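Local coordinates for ThiJ/PfpI domain protein (Brachyspira murdochii, PDB 4HCJ), which is of unknown function but is probably a hydrolase of the DJ-1/PfpI family and binds magnesium ions, at residues L60-V65 / W88-L93; E122-C127 / N141-N146; G16-D21 / G77-I82. All coordinates share one frame; numbering follows the deposited sequence. Where two conformers were deposited one is given.

How the interactions relate
From the N terminus, the loop after strand 9-13 supplies 16-21, which waits some 55 residues for its partner 77-82 in the loop after strand 72-75; interaction 3 thus joins two loops that follow neighbouring parallel strands of the main sheet. Before that long loop closes, 60-65 leaves strand 55-61, and it is met by the start of helix 88-99, so interactions 1 and 3 cross along the chain, their centres 16 Å apart. Interaction 2 comes in series after both, closing a short loop around helix 132-137 in a separate two-stranded sheet. Its centre is 25 Å from that of interaction 1, on the opposite side of the molecule's centre.

Interaction 1: L60-V65 / W88-L93; sequences LLFSEV and WRTQGL
Phe62 meets the first turns of helix 88-99 where strand 55-61 ends in a 3-10 turn, a contact between that turn and a helix of the alpha-beta-alpha sandwich. Thr90 CG2 lies over one face of the ring in a CH-pi contact, 3.9 Å from the Phe62 ring centroid and nearest to Phe62 CE2, at 3.5 Å. Arg89 approaches the same ring at its edge: Phe62 CD2 stands 4.0 Å above the guanidinium plane of Arg89, over its centre, with the two planes 87° apart. Leu93 splits its two methyls between two residues, CD1 lying obliquely to the ring at 3.9 Å from Phe62 CD1 and CD2 reaching Val65 CG1, also at 3.9 Å. An alanine in place of Phe62 would probably open a gap between the turn and the helix, leaving the Thr90 methyl and the Arg89 guanidinium without their aromatic partner. Further out, Val13 of strand 9-13 touches Phe62, Thr90 and Leu93. The polar ends are held by the loop just before the helix: Arg89 NH2 forms a salt bridge with Asp87, and Thr90 OG1 is hydrogen-bonded to the carbonyls of Leu84 and Asp87, which probably helps hold CG2, anti to the carbonyl carbon (chi1 57° for OG1), over the ring. In the turn itself, Leu61 N donates to Glu64 OE1 at 2.9 Å, from above the carboxylate plane.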
loop_
_atom_site.group_PDB
_atom_site.type_symbol
_atom_site.label_atom_id
_atom_site.label_comp_id
_atom_site.label_asym_id
_atom_site.label_seq_id
_atom_site.Cartn_x
_atom_site.Cartn_y
_atom_site.Cartn_z
ATOM N N LEU A 60 -0.038 -3.374 -14.654
ATOM C CA LEU A 60 -1.486 -3.243 -14.752
ATOM C C LEU A 60 -1.903 -1.789 -14.610
ATOM O O LEU A 60 -1.324 -1.049 -13.810
ATOM C CB LEU A 60 -2.151 -3.986 -13.568
ATOM C CG LEU A 60 -2.026 -5.510 -13.586
ATOM C CD1 LEU A 60 -2.321 -6.094 -12.210
ATOM C CD2 LEU A 60 -2.963 -6.125 -14.608
ATOM N N LEU A 61 -2.944 -1.404 -15.333
ATOM C CA LEU A 61 -3.661 -0.184 -15.006
ATOM C C LEU A 61 -4.518 -0.447 -13.772
ATOM O O LEU A 61 -4.944 -1.585 -13.546
ATOM C CB LEU A 61 -4.602 0.203 -16.136
ATOM C CG LEU A 61 -3.927 0.434 -17.491
ATOM C CD1 LEU A 61 -4.993 0.606 -18.557
ATOM C CD2 LEU A 61 -3.028 1.660 -17.433
ATOM N N PHE A 62 -4.836 0.597 -12.995
ATOM C CA PHE A 62 -5.797 0.419 -11.901
ATOM C C PHE A 62 -7.064 -0.267 -12.426
ATOM O O PHE A 62 -7.639 -1.152 -11.763
ATOM C CB PHE A 62 -6.184 1.762 -11.270
ATOM C CG PHE A 62 -5.032 2.537 -10.689
ATOM C CD1 PHE A 62 -3.995 1.905 -10.021
ATOM C CD2 PHE A 62 -4.988 3.913 -10.829
ATOM C CE1 PHE A 62 -2.945 2.643 -9.488
ATOM C CE2 PHE A 62 -3.945 4.651 -10.301
ATOM C CZ PHE A 62 -2.918 4.017 -9.639
ATOM N N SER A 63 -7.500 0.145 -13.610
ATOM C CA SER A 63 -8.737 -0.352 -14.174
ATOM C C SER A 63 -8.701 -1.821 -14.556
ATOM O O SER A 63 -9.762 -2.396 -14.800
ATOM C CB SER A 63 -9.123 0.456 -15.409
ATOM O OG SER A 63 -8.171 0.259 -16.445
ATOM N N GLU A 64 -7.498 -2.412 -14.610
ATOM C CA GLU A 64 -7.314 -3.822 -14.956
ATOM C C GLU A 64 -7.210 -4.732 -13.748
ATOM O O GLU A 64 -7.102 -5.939 -13.886
ATOM C CB GLU A 64 -6.059 -3.990 -15.823
ATOM C CG GLU A 64 -6.196 -3.345 -17.200
ATOM C CD GLU A 64 -4.900 -3.302 -18.002
ATOM O OE1 GLU A 64 -3.799 -3.255 -17.410
ATOM O OE2 GLU A 64 -4.984 -3.288 -19.246
ATOM N N VAL A 65 -7.258 -4.160 -12.556
ATOM C CA VAL A 65 -7.086 -4.957 -11.351
ATOM C C VAL A 65 -8.321 -5.781 -11.040
ATOM O O VAL A 65 -9.431 -5.258 -11.019
ATOM C CB VAL A 65 -6.758 -4.051 -10.160
ATOM C CG1 VAL A 65 -6.841 -4.821 -8.837
ATOM C CG2 VAL A 65 -5.389 -3.422 -10.360
ATOM N N TRP A 88 -10.462 8.730 -7.371
ATOM C CA TRP A 88 -11.494 7.752 -7.085
ATOM C C TRP A 88 -11.062 6.318 -7.401
ATOM O O TRP A 88 -11.604 5.372 -6.822
ATOM C CB TRP A 88 -12.817 8.107 -7.790
ATOM C CG TRP A 88 -12.791 7.957 -9.272
ATOM C CD1 TRP A 88 -12.492 8.921 -10.184
ATOM C CD2 TRP A 88 -13.089 6.767 -10.025
ATOM N NE1 TRP A 88 -12.579 8.409 -11.454
ATOM C CE2 TRP A 88 -12.942 7.091 -11.390
ATOM C CE3 TRP A 88 -13.458 5.462 -9.676
ATOM C CZ2 TRP A 88 -13.163 6.162 -12.410
ATOM C CZ3 TRP A 88 -13.679 4.539 -10.693
ATOM C CH2 TRP A 88 -13.514 4.893 -12.039
ATOM N N ARG A 89 -10.113 6.147 -8.320
ATOM C CA ARG A 89 -9.687 4.796 -8.690
ATOM C C ARG A 89 -8.858 4.154 -7.586
ATOM O O ARG A 89 -9.049 2.985 -7.270
ATOM C CB ARG A 89 -8.876 4.799 -9.991
ATOM C CG ARG A 89 -9.607 5.374 -11.186
ATOM C CD ARG A 89 -8.653 5.598 -12.332
ATOM N NE ARG A 89 -7.725 6.672 -12.009
ATOM C CZ ARG A 89 -6.740 7.034 -12.809
ATOM N NH1 ARG A 89 -6.513 6.369 -13.955
ATOM N NH2 ARG A 89 -5.950 8.034 -12.449
ATOM N N THR A 90 -7.908 4.890 -7.017
ATOM C CA THR A 90 -7.074 4.312 -5.973
ATOM C C THR A 90 -7.888 4.102 -4.696
ATOM O O THR A 90 -7.753 3.087 -4.029
ATOM C CB THR A 90 -5.850 5.183 -5.713
ATOM O OG1 THR A 90 -6.306 6.490 -5.375
ATOM C CG2 THR A 90 -4.944 5.239 -6.955
ATOM N N GLN A 91 -8.761 5.056 -4.387
ATOM C CA GLN A 91 -9.673 4.873 -3.260
ATOM C C GLN A 91 -10.588 3.682 -3.503
ATOM O O GLN A 91 -10.868 2.896 -2.593
ATOM C CB GLN A 91 -10.493 6.142 -3.023
ATOM C CG GLN A 91 -9.662 7.336 -2.603
ATOM C CD GLN A 91 -10.468 8.603 -2.524
ATOM O OE1 GLN A 91 -11.693 8.583 -2.557
ATOM N NE2 GLN A 91 -9.778 9.723 -2.451
ATOM N N GLY A 92 -11.037 3.530 -4.747
ATOM C CA GLY A 92 -11.900 2.426 -5.108
ATOM C C GLY A 92 -11.210 1.083 -4.910
ATOM O O GLY A 92 -11.836 0.123 -4.467
ATOM N N LEU A 93 -9.922 0.999 -5.241
ATOM C CA LEU A 93 -9.185 -0.246 -4.998
ATOM C C LEU A 93 -9.042 -0.543 -3.508
ATOM O O LEU A 93 -9.117 -1.705 -3.096
ATOM C CB LEU A 93 -7.820 -0.225 -5.685
ATOM C CG LEU A 93 -7.856 -0.253 -7.216
ATOM C CD1 LEU A 93 -6.444 -0.155 -7.785
ATOM C CD2 LEU A 93 -8.553 -1.510 -7.733
#

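Interaction 2: E122-C127 / N141-N146; sequences EINVTC and NIMSEN
A beta-alpha-beta unit, strand 124-125, helix 132-137 and strand 141-142, brings its two short parallel strands together here, apart from the main sheet. Ile123 O accepts from Asn141 N, Val125 N donates to Asn141 O at 2.9 Å, and Val125 O accepts from Met143 N at 2.8 Å, so Val125 uses both its backbone groups on the neighbouring strand. The side chains of Asn124 and Asn141 share one face of this pair. There Asn141 ND2 reaches Asn124 OD1 at 3.0 Å, nearly along the C=O axis, with the amide planes turned 63° from each other. Met143, a selenomethionine bent at chi2 and chi3, in one of its two conformers folds back beside Asn124, with Met143 SE 3.7 Å from Asn124 CG. Val125 and Ile142 occupy the other face, against helix 132-137: Val125 touches Val135, while Ile142 touches Glu132 and Arg136 and sets its CD1 3.9 Å from Cys127 SG. That helix ends at His137, a magnesium-binding residue of this protein with no ion bound to it in this chain. Separately, a magnesium ion lies about 4 Å from the side chain of Glu122. Past the strands, the chain makes an inverse gamma turn centred on Ser144 and comes back within range of Thr126. With OG1 anti to the backbone N (chi1 -173°), Thr126 OG1 donates to Glu145 O at 2.8 Å.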
loop_
_atom_site.group_PDB
_atom_site.type_symbol
_atom_site.label_atom_id
_atom_site.label_comp_id
_atom_site.label_asym_id
_atom_site.label_seq_id
_atom_site.Cartn_x
_atom_site.Cartn_y
_atom_site.Cartn_z
ATOM N N GLU A 122 -12.092 5.180 12.709
ATOM C CA GLU A 122 -12.048 4.466 13.986
ATOM C C GLU A 122 -11.043 3.308 13.988
ATOM O O GLU A 122 -11.136 2.435 14.837
ATOM C CB GLU A 122 -13.442 4.007 14.436
ATOM C CG GLU A 122 -14.529 5.023 14.169
ATOM C CD GLU A 122 -14.276 6.366 14.815
ATOM O OE1 GLU A 122 -13.794 6.388 15.965
ATOM O OE2 GLU A 122 -14.559 7.414 14.179
ATOM N N ILE A 123 -10.081 3.326 13.061
ATOM C CA ILE A 123 -9.060 2.289 12.965
ATOM C C ILE A 123 -7.722 2.827 13.460
ATOM O O ILE A 123 -7.349 3.970 13.170
ATOM C CB ILE A 123 -8.905 1.797 11.497
ATOM C CG1 ILE A 123 -10.239 1.326 10.906
ATOM C CG2 ILE A 123 -7.827 0.714 11.377
ATOM C CD1 ILE A 123 -10.883 0.163 11.658
ATOM N N ASN A 124 -6.991 1.994 14.203
ATOM C CA ASN A 124 -5.643 2.334 14.644
ATOM C C ASN A 124 -4.654 2.177 13.503
ATOM O O ASN A 124 -4.592 1.111 12.868
ATOM C CB ASN A 124 -5.196 1.432 15.791
ATOM C CG ASN A 124 -6.031 1.614 17.040
ATOM O OD1 ASN A 124 -6.764 2.581 17.203
ATOM N ND2 ASN A 124 -5.902 0.679 17.949
ATOM N N VAL A 125 -3.872 3.228 13.264
ATOM C CA VAL A 125 -2.940 3.273 12.147
ATOM C C VAL A 125 -1.697 4.043 12.537
ATOM O O VAL A 125 -1.647 4.690 13.591
ATOM C CB VAL A 125 -3.562 3.954 10.895
ATOM C CG1 VAL A 125 -4.866 3.293 10.483
ATOM C CG2 VAL A 125 -3.742 5.446 11.116
ATOM N N THR A 126 -0.705 4.000 11.652
ATOM C CA THR A 126 0.337 4.991 11.678
ATOM C C THR A 126 0.489 5.556 10.263
ATOM O O THR A 126 -0.186 5.101 9.335
ATOM C CB THR A 126 1.643 4.430 12.268
ATOM O OG1 THR A 126 2.564 5.510 12.420
ATOM C CG2 THR A 126 2.224 3.327 11.382
ATOM N N CYS A 127 1.330 6.570 10.107
ATOM C CA CYS A 127 1.422 7.278 8.835
ATOM C C CYS A 127 2.631 8.170 8.868
ATOM O O CYS A 127 3.304 8.291 9.888
ATOM C CB CYS A 127 0.157 8.119 8.573
ATOM S SG CYS A 127 -0.114 9.444 9.773
ATOM N N ASN A 141 -7.080 6.687 14.194
ATOM C CA ASN A 141 -6.314 6.943 15.407
ATOM C C ASN A 141 -4.845 6.727 15.113
ATOM O O ASN A 141 -4.450 5.636 14.713
ATOM C CB ASN A 141 -6.727 6.002 16.540
ATOM C CG ASN A 141 -8.222 5.908 16.697
ATOM O OD1 ASN A 141 -8.901 6.929 16.855
ATOM N ND2 ASN A 141 -8.754 4.691 16.642
ATOM N N ILE A 142 -4.031 7.756 15.313
ATOM C CA ILE A 142 -2.615 7.655 15.007
ATOM C C ILE A 142 -1.847 7.115 16.205
ATOM O O ILE A 142 -1.795 7.742 17.278
ATOM C CB ILE A 142 -2.033 9.002 14.537
ATOM C CG1 ILE A 142 -2.750 9.469 13.258
ATOM C CG2 ILE A 142 -0.543 8.849 14.273
ATOM C CD1 ILE A 142 -2.282 10.777 12.738
HETATM N N MSE A 143 -1.220 5.958 16.033
HETATM C CA MSE A 143 -0.464 5.334 17.109
HETATM C C MSE A 143 1.017 5.686 17.015
HETATM O O MSE A 143 1.548 5.862 15.920
HETATM C CB MSE A 143 -0.639 3.818 17.053
HETATM C CG MSE A 143 -2.060 3.356 16.746
HETATM SE SE MSE A 143 -3.413 3.983 17.976
HETATM C CE MSE A 143 -2.889 2.876 19.511
ATOM N N SER A 144 1.682 5.772 18.164
ATOM C CA SER A 144 3.112 6.064 18.237
ATOM C C SER A 144 3.913 4.818 17.906
ATOM O O SER A 144 4.636 4.291 18.753
ATOM C CB SER A 144 3.490 6.537 19.646
ATOM O OG SER A 144 2.826 7.735 19.993
ATOM N N GLU A 145 3.810 4.354 16.665
ATOM C CA GLU A 145 4.487 3.133 16.256
ATOM C C GLU A 145 4.942 3.277 14.813
ATOM O O GLU A 145 4.362 4.040 14.030
ATOM C CB GLU A 145 3.535 1.927 16.337
ATOM C CG GLU A 145 2.890 1.676 17.689
ATOM C CD GLU A 145 3.856 1.285 18.795
ATOM O OE1 GLU A 145 5.043 0.986 18.557
ATOM O OE2 GLU A 145 3.397 1.248 19.951
ATOM N N ASN A 146 5.946 2.487 14.447
ATOM C CA ASN A 146 6.426 2.435 13.074
ATOM C C ASN A 146 5.514 1.641 12.144
ATOM O O ASN A 146 5.431 1.957 10.954
ATOM C CB ASN A 146 7.836 1.841 13.046
ATOM C CG ASN A 146 8.853 2.782 13.669
ATOM O OD1 ASN A 146 8.980 3.928 13.251
ATOM N ND2 ASN A 146 9.514 2.343 14.723
#

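Interaction 3: G16-D21 / G77-I82; sequences GQNFQD and GGIGCI
Gln20 and Asn18 bring their side chains up to the glycine-rich turn 77-82, which offers them mostly backbone in return. Gln20 lies alongside Gly78. Its CG is anti to the backbone N (chi1 -168°), and a bend at chi2 (71°) turns CD back; Gln20 OE1 lies 3.4 Å from Gly78 CA, while CB packs on the Gly78 backbone. The two ends of the Gln20 amide serve different partners: a water donates to Gln20 OE1 and accepts from Ile79 N, joining the side chain to the turn, whereas NE2 is hydrogen-bonded to Glu22. Asn18 meets the turn through its CB, which is 3.8 Å from the Ile79 CG2 methyl. Phe19 is directed away, toward Ala48 and Met14, with just its CB near Gly77 O.

The two backbones are also joined directly. Gly80 N donates to Asn18 O at 2.9 Å, and Gln20 N donates to Gly77 O at 3.0 Å; each donor stands above the plane of the carbonyl it meets. Two CA-H...O contacts add to this, from Gly80 CA to Gln17 O at 3.6 Å and from Phe19 CA to Gly77 O at 3.5 Å.

The contact joins the loops that follow strands 9-13 and 72-75, neighbours in the parallel part of the main sheet of this DJ-1/PfpI fold. Gln20 is the N-cap residue of helix 21-33, so the join lies right at the start of that helix. A side chain at Gly78 would collide with Gln20 N and Asn18 O, and the backbone angles there would by themselves jam a CB against the preceding carbonyl O; one at Gly80 would collide with Gln17 O. The close approach therefore depends on glycine at both positions, and the chemistry is that of backbone meeting backbone, with one water bridging Gln20 OE1 and Ile79 N.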
loop_
_atom_site.group_PDB
_atom_site.type_symbol
_atom_site.label_atom_id
_atom_site.label_comp_id
_atom_site.label_asym_id
_atom_site.label_seq_id
_atom_site.Cartn_x
_atom_site.Cartn_y
_atom_site.Cartn_z
ATOM N N GLY A 16 3.403 6.468 -10.989
ATOM C CA GLY A 16 4.355 6.081 -12.013
ATOM C C GLY A 16 5.633 6.889 -11.973
ATOM O O GLY A 16 6.666 6.440 -12.456
ATOM N N GLN A 17 5.580 8.093 -11.435
ATOM C CA GLN A 17 6.804 8.838 -11.197
ATOM C C GLN A 17 6.825 9.309 -9.762
ATOM O O GLN A 17 5.793 9.673 -9.196
ATOM C CB GLN A 17 6.923 10.023 -12.144
ATOM C CG GLN A 17 6.549 9.709 -13.603
ATOM C CD GLN A 17 7.511 8.774 -14.359
ATOM O OE1 GLN A 17 8.557 8.396 -13.858
ATOM N NE2 GLN A 17 7.110 8.370 -15.544
ATOM N N ASN A 18 8.013 9.282 -9.182
ATOM C CA ASN A 18 8.257 9.775 -7.837
ATOM C C ASN A 18 7.575 8.989 -6.732
ATOM O O ASN A 18 7.282 9.534 -5.664
ATOM C CB ASN A 18 7.963 11.269 -7.732
ATOM C CG ASN A 18 8.904 12.070 -8.583
ATOM O OD1 ASN A 18 10.069 11.705 -8.743
ATOM N ND2 ASN A 18 8.403 13.131 -9.184
ATOM N N PHE A 19 7.384 7.684 -6.949
ATOM C CA PHE A 19 7.071 6.805 -5.834
ATOM C C PHE A 19 8.298 6.688 -4.917
ATOM O O PHE A 19 9.435 6.950 -5.313
ATOM C CB PHE A 19 6.596 5.431 -6.324
ATOM C CG PHE A 19 7.667 4.598 -7.011
ATOM C CD1 PHE A 19 8.513 3.776 -6.273
ATOM C CD2 PHE A 19 7.824 4.642 -8.391
ATOM C CE1 PHE A 19 9.494 3.007 -6.894
ATOM C CE2 PHE A 19 8.804 3.876 -9.024
ATOM C CZ PHE A 19 9.644 3.064 -8.276
ATOM N N GLN A 20 8.054 6.290 -3.674
ATOM C CA GLN A 20 9.127 6.200 -2.698
ATOM C C GLN A 20 9.920 4.914 -2.903
ATOM O O GLN A 20 9.430 3.822 -2.597
ATOM C CB GLN A 20 8.560 6.269 -1.277
ATOM C CG GLN A 20 9.620 6.482 -0.218
ATOM C CD GLN A 20 10.199 7.873 -0.264
ATOM O OE1 GLN A 20 9.459 8.859 -0.234
ATOM N NE2 GLN A 20 11.522 7.965 -0.384
ATOM N N ASP A 21 11.144 5.036 -3.418
ATOM C CA ASP A 21 11.906 3.855 -3.815
ATOM C C ASP A 21 11.999 2.802 -2.717
ATOM O O ASP A 21 11.765 1.621 -2.970
ATOM C CB ASP A 21 13.339 4.231 -4.241
ATOM C CG ASP A 21 13.390 5.183 -5.414
ATOM O OD1 ASP A 21 14.123 4.886 -6.387
ATOM O OD2 ASP A 21 12.725 6.236 -5.346
ATOM N N GLY A 77 3.927 5.153 -0.926
ATOM C CA GLY A 77 3.951 6.593 -0.860
ATOM C C GLY A 77 4.982 7.243 -1.773
ATOM O O GLY A 77 5.174 6.849 -2.943
ATOM N N GLY A 78 5.641 8.255 -1.214
ATOM C CA GLY A 78 6.511 9.138 -1.964
ATOM C C GLY A 78 5.761 10.384 -2.387
ATOM O O GLY A 78 4.529 10.406 -2.440
ATOM N N ILE A 79 6.512 11.416 -2.742
ATOM C CA ILE A 79 5.900 12.673 -3.147
ATOM C C ILE A 79 4.956 12.494 -4.336
ATOM O O ILE A 79 3.933 13.176 -4.428
ATOM C CB ILE A 79 6.993 13.754 -3.400
ATOM C CG1 ILE A 79 6.368 15.137 -3.635
ATOM C CG2 ILE A 79 7.928 13.348 -4.538
ATOM C CD1 ILE A 79 7.383 16.278 -3.625
ATOM N N GLY A 80 5.264 11.555 -5.237
ATOM C CA GLY A 80 4.376 11.317 -6.360
ATOM C C GLY A 80 3.001 10.791 -5.961
ATOM O O GLY A 80 2.036 10.928 -6.710
ATOM N N CYS A 81 2.900 10.183 -4.781
ATOM C CA CYS A 81 1.625 9.629 -4.320
ATOM C C CYS A 81 0.564 10.720 -4.122
ATOM O O CYS A 81 -0.637 10.443 -4.196
ATOM C CB CYS A 81 1.837 8.844 -3.026
ATOM S SG CYS A 81 0.377 7.954 -2.456
ATOM N N ILE A 82 0.990 11.950 -3.865
ATOM C CA ILE A 82 0.040 13.021 -3.609
ATOM C C ILE A 82 -0.943 13.182 -4.766
ATOM O O ILE A 82 -2.109 13.504 -4.559
ATOM C CB ILE A 82 0.771 14.336 -3.269
ATOM C CG1 ILE A 82 1.585 14.159 -1.982
ATOM C CG2 ILE A 82 -0.205 15.492 -3.116
ATOM C CD1 ILE A 82 2.609 15.252 -1.729
HETATM O O HOH W 1 9.173 11.346 -1.471
#